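Local atomic coordinates of folylpolyglutamate synthase protein FOLC (Mycobacterium tuberculosis, PDB entry 2VOS), a protein that probably adds L-glutamate to dihydropteroate and, successively, to tetrahydrofolate in ATP-dependent, magnesium-requiring ligase reactions of folate biosynthesis. Residues G273-Q278 with I289-H294; L89-G94 with P167-V172. One frame throughout, in Å; residues are numbered along the deposited sequence.

Contact 1: residues G273-Q278 with I289-H294; sequences GGQVLQ and IYLPLH
Four backbone hydrogen bonds tie Gly273-Gln278 to Ile289-His294 as the two antiparallel arms of a beta hairpin. Gln275 and Leu291 form one hydrogen-bonded pair, in which Leu291 N meets Gln275 O at 2.9 Å, nearly along the C=O axis; Leu277 and Ile289 form the other, with Leu277 N 2.7 Å from Ile289 O. Between them Val276 and Tyr290 make a non-hydrogen-bonded pair.

One side-chain bond extends the ladder past its end, where Pro292 centres an inverse gamma turn. CG of Gln275 takes the crowded position between backbone N and carbonyl carbon (chi1 48°), and the extended chain carries NE2 to within 2.8 Å of Leu293 O. The bond is nearly straight, in the plane of the amide but above that of the carbonyl. Gly295 O also accepts from NE2, while Arg268 NE donates to OE1, so both ends of this buried amide are engaged. Water 2 bridges Gly274 O and His294 ND1, in the plane of the imidazole; water 1 links Gly273 O with Pro292 O.

Apolar contacts are few and of ordinary van der Waals length. Leu277 CD1 lies 4.2 Å from Leu291 CD2, and Val276 CG2 approaches the edge of the Tyr290 ring at CD1. The ring reaches past Gln275 O to Gly273, its OH 3.2 Å from Gly273 C and bonded to Val272 O.

Strand 264-271 flanks the hairpin beyond Gly274-Gln278 and completes a three-stranded sheet. The face bearing Gln275, Leu277, Ile289 and Leu291 packs on helices 296-312 and 323-331, Ile289 and Leu291 both touching Phe330.

Contact 2: residues L89-G94 with P167-V172; sequences LHRRTG and PVDVAV
Arg92 and Asp169 grip each other through two bonds at the point where two parallel strands come together. The backbone N of Arg92 donates to Asp169 OD2 at 2.8 Å in an almost straight bond (175°), meeting the oxygen from above the carboxylate plane. In return Arg92 O accepts twice: from Asp169 N at 2.8 Å, which lies above the carbonyl plane, and from Val170 N at 3.2 Å, nearly along the C=O axis. The carboxylate is thus held by a main-chain N-H, and neither Arg91 nor Arg92 brings its guanidinium into contact with it: Arg91 NE is 5.8 Å from Asp169 OD2.

Farther along, the pairing becomes regular. Gly94 N donates to Val170 O and Val172 N to Gly94 O, the latter 2.7 Å long. Val168 CG1 packs against the Gly94 backbone, 3.5 Å from Gly94 N.

The two arginines diverge. Arg91 CB and CG cross the Asp169 side chain at about a right angle, CB 3.7 Å from Asp169 OD2; the chain then bends at chi2 (57°) so that NH1 reaches back to Leu89 O within its own segment. Arg92 is extended from CG to NE; its NH2 makes a weak bond to Pro167 O, whereas NH1 forms a salt bridge with Asp111.

In the next shell, His90, with positive phi, is the C' residue of the Schellman motif that ends helix 75-88. Thr93 OG1 is held by Asp83 of that helix, and Val86 packs on Arg91, Thr93 and Val170. Strand 66-70, helix 75-88 and strand 93-96 form a beta-alpha-beta crossover, with strand 170-174 between the two strands and ADP-binding Asn73 to Ser77 at the helix start, consistent with the P-loop NTPase-type fold of Mur ligases.

In the fold
Contact 2 precedes contact 1 along the chain, and the two lie in different sheets, their centres 24 Å apart and their nearest atoms about 12 Å apart. The 89-94/167-172 pair joins neighbouring strands 93-96 and 170-174 of the eight-stranded mixed sheet, whereas 273-278/289-294 belongs to the separate three-stranded antiparallel sheet. Side chains of both contacts pack on helix 296-312: Gln275 and Leu277 on Ala299, Val170 on Phe312. Both lie near the nucleotide site, and none of the named ADP-binding residues belongs to either. Contact 1 comes nearer, the side chain of Leu293 lying about 8 Å from the bound ADP and that of Val172 in contact 2 about 11 Å.

Contact 1: residues G273-Q278 with I289-H294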
# COMPACT_ATOMS: atom_id res chain seq x y z
N GLY A 273 14.71 11.89 11.00
CA GLY A 273 14.48 10.76 10.08
C GLY A 273 13.13 10.06 10.28
O GLY A 273 12.81 9.12 9.53
N GLY A 274 12.31 10.48 11.26
CA GLY A 274 11.10 9.69 11.52
C GLY A 274 10.48 10.03 12.85
O GLY A 274 10.05 11.17 13.05
N GLN A 275 10.36 9.03 13.75
CA GLN A 275 9.69 9.27 15.01
C GLN A 275 10.06 8.16 16.00
O GLN A 275 10.51 7.10 15.61
CB GLN A 275 8.16 9.20 14.81
CG GLN A 275 7.67 7.99 14.02
CD GLN A 275 6.22 8.16 13.51
OE1 GLN A 275 5.29 8.28 14.34
NE2 GLN A 275 6.04 8.23 12.17
N VAL A 276 9.86 8.43 17.29
CA VAL A 276 10.13 7.45 18.30
C VAL A 276 8.79 7.16 18.98
O VAL A 276 8.06 8.08 19.34
CB VAL A 276 11.13 8.02 19.30
CG1 VAL A 276 11.29 7.01 20.47
CG2 VAL A 276 12.54 8.25 18.61
N LEU A 277 8.48 5.89 19.17
CA LEU A 277 7.18 5.45 19.68
C LEU A 277 7.27 4.67 20.98
O LEU A 277 8.22 3.93 21.23
CB LEU A 277 6.49 4.53 18.61
CG LEU A 277 6.49 5.11 17.18
CD1 LEU A 277 5.91 4.06 16.15
CD2 LEU A 277 5.68 6.36 17.15
N GLN A 278 6.22 4.77 21.77
CA GLN A 278 6.00 3.80 22.81
C GLN A 278 4.65 3.15 22.52
O GLN A 278 3.62 3.84 22.46
CB GLN A 278 5.90 4.51 24.20
CG GLN A 278 5.75 3.47 25.29
CD GLN A 278 5.75 4.09 26.68
OE1 GLN A 278 4.87 4.91 27.00
NE2 GLN A 278 6.72 3.66 27.52
N ILE A 289 10.87 2.69 20.42
CA ILE A 289 10.82 2.21 19.08
C ILE A 289 11.13 3.37 18.11
O ILE A 289 10.34 4.32 18.02
CB ILE A 289 9.47 1.64 18.77
CG1 ILE A 289 9.29 0.34 19.57
CG2 ILE A 289 9.38 1.30 17.25
CD1 ILE A 289 7.86 -0.14 19.63
N TYR A 290 12.26 3.29 17.42
CA TYR A 290 12.53 4.25 16.37
C TYR A 290 11.97 3.74 15.06
O TYR A 290 12.30 2.62 14.63
CB TYR A 290 14.04 4.55 16.27
CG TYR A 290 14.33 5.47 15.07
CD1 TYR A 290 14.07 6.84 15.13
CD2 TYR A 290 14.87 4.96 13.89
CE1 TYR A 290 14.33 7.70 14.03
CE2 TYR A 290 15.13 5.83 12.74
CZ TYR A 290 14.84 7.18 12.84
OH TYR A 290 15.12 8.05 11.79
N LEU A 291 11.09 4.54 14.44
CA LEU A 291 10.53 4.14 13.14
C LEU A 291 11.02 5.16 12.12
O LEU A 291 10.72 6.35 12.27
CB LEU A 291 9.00 4.19 13.23
CG LEU A 291 8.29 3.79 11.92
CD1 LEU A 291 8.45 2.29 11.66
CD2 LEU A 291 6.83 4.15 12.03
N PRO A 292 11.81 4.74 11.11
CA PRO A 292 12.32 5.76 10.19
C PRO A 292 11.27 6.19 9.08
O PRO A 292 11.59 6.18 7.88
CB PRO A 292 13.53 5.10 9.55
CG PRO A 292 13.10 3.60 9.44
CD PRO A 292 12.25 3.38 10.74
N LEU A 293 10.05 6.55 9.48
CA LEU A 293 9.03 6.97 8.52
C LEU A 293 8.36 8.18 9.18
O LEU A 293 8.23 8.25 10.42
CB LEU A 293 7.95 5.87 8.31
CG LEU A 293 8.40 4.55 7.71
CD1 LEU A 293 7.22 3.59 7.63
CD2 LEU A 293 9.00 4.82 6.29
N HIS A 294 7.88 9.09 8.34
CA HIS A 294 7.24 10.28 8.79
C HIS A 294 5.73 10.03 8.84
O HIS A 294 5.17 9.29 8.03
CB HIS A 294 7.54 11.43 7.81
CG HIS A 294 8.99 11.70 7.58
ND1 HIS A 294 9.83 12.17 8.58
CD2 HIS A 294 9.74 11.62 6.45
CE1 HIS A 294 11.05 12.31 8.07
NE2 HIS A 294 11.02 11.99 6.79
O HOH W 1 13.97 8.32 7.40
O HOH W 2 9.25 12.89 11.17

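Contact 2: residues L89-G94 with P167-V172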
# COMPACT_ATOMS: atom_id res chain seq x y z
N LEU A 89 12.47 -11.43 13.87
CA LEU A 89 12.25 -12.60 14.72
C LEU A 89 12.83 -13.84 14.01
O LEU A 89 12.65 -14.99 14.47
CB LEU A 89 10.76 -12.80 14.93
CG LEU A 89 10.21 -11.70 15.82
CD1 LEU A 89 8.67 -11.69 15.76
CD2 LEU A 89 10.78 -12.00 17.26
N HIS A 90 13.53 -13.61 12.90
CA HIS A 90 14.28 -14.65 12.20
C HIS A 90 13.52 -15.79 11.49
O HIS A 90 14.11 -16.87 11.22
CB HIS A 90 15.30 -15.23 13.14
CG HIS A 90 16.03 -14.16 13.88
ND1 HIS A 90 16.97 -13.37 13.26
CD2 HIS A 90 15.89 -13.70 15.14
CE1 HIS A 90 17.43 -12.49 14.14
NE2 HIS A 90 16.81 -12.70 15.30
N ARG A 91 12.24 -15.54 11.18
CA ARG A 91 11.48 -16.43 10.26
C ARG A 91 11.58 -15.91 8.83
O ARG A 91 11.64 -14.70 8.60
CB ARG A 91 10.01 -16.50 10.67
CG ARG A 91 9.71 -17.55 11.76
CD ARG A 91 10.54 -17.35 13.05
NE ARG A 91 9.91 -18.09 14.17
CZ ARG A 91 10.05 -17.78 15.46
NH1 ARG A 91 10.81 -16.74 15.82
NH2 ARG A 91 9.42 -18.49 16.37
N ARG A 92 11.58 -16.81 7.87
CA ARG A 92 11.78 -16.45 6.51
C ARG A 92 10.44 -16.04 5.98
O ARG A 92 9.45 -16.79 6.14
CB ARG A 92 12.32 -17.67 5.76
CG ARG A 92 12.69 -17.33 4.40
CD ARG A 92 13.47 -18.45 3.72
NE ARG A 92 14.11 -17.78 2.64
CZ ARG A 92 14.40 -18.36 1.50
NH1 ARG A 92 15.00 -17.65 0.57
NH2 ARG A 92 14.13 -19.65 1.34
N THR A 93 10.37 -14.84 5.39
CA THR A 93 9.05 -14.37 4.94
C THR A 93 8.88 -14.39 3.40
O THR A 93 9.85 -14.34 2.63
CB THR A 93 8.81 -12.88 5.32
OG1 THR A 93 9.93 -12.12 4.84
CG2 THR A 93 8.65 -12.73 6.84
N GLY A 94 7.64 -14.46 2.98
CA GLY A 94 7.31 -14.06 1.59
C GLY A 94 6.28 -12.97 1.76
O GLY A 94 5.47 -13.01 2.70
N PRO A 167 11.42 -22.26 0.28
CA PRO A 167 10.08 -21.97 0.74
C PRO A 167 10.15 -20.95 1.84
O PRO A 167 11.21 -20.69 2.35
CB PRO A 167 9.62 -23.31 1.37
CG PRO A 167 10.86 -23.93 1.86
CD PRO A 167 12.02 -23.38 1.03
N VAL A 168 9.02 -20.40 2.26
CA VAL A 168 8.99 -19.42 3.33
C VAL A 168 8.42 -20.07 4.62
O VAL A 168 7.86 -21.17 4.58
CB VAL A 168 8.13 -18.19 2.95
CG1 VAL A 168 8.64 -17.55 1.62
CG2 VAL A 168 6.67 -18.57 2.81
N ASP A 169 8.63 -19.41 5.76
CA ASP A 169 7.97 -19.83 7.03
C ASP A 169 6.58 -19.13 7.17
O ASP A 169 5.64 -19.70 7.76
CB ASP A 169 8.82 -19.40 8.25
CG ASP A 169 10.10 -20.11 8.31
OD1 ASP A 169 10.08 -21.31 8.00
OD2 ASP A 169 11.13 -19.48 8.69
N VAL A 170 6.48 -17.91 6.67
CA VAL A 170 5.27 -17.09 6.83
C VAL A 170 5.07 -16.22 5.61
O VAL A 170 6.04 -15.58 5.10
CB VAL A 170 5.37 -16.08 8.05
CG1 VAL A 170 3.97 -15.44 8.29
CG2 VAL A 170 5.90 -16.80 9.35
N ALA A 171 3.84 -16.14 5.13
CA ALA A 171 3.58 -15.21 4.02
C ALA A 171 2.79 -14.00 4.53
O ALA A 171 1.89 -14.15 5.39
CB ALA A 171 2.82 -15.88 2.90
N VAL A 172 3.08 -12.83 3.96
CA VAL A 172 2.36 -11.65 4.33
C VAL A 172 1.64 -11.19 3.06
O VAL A 172 2.28 -10.92 2.02
CB VAL A 172 3.34 -10.49 4.74
CG1 VAL A 172 2.51 -9.27 5.17
CG2 VAL A 172 4.25 -10.96 5.88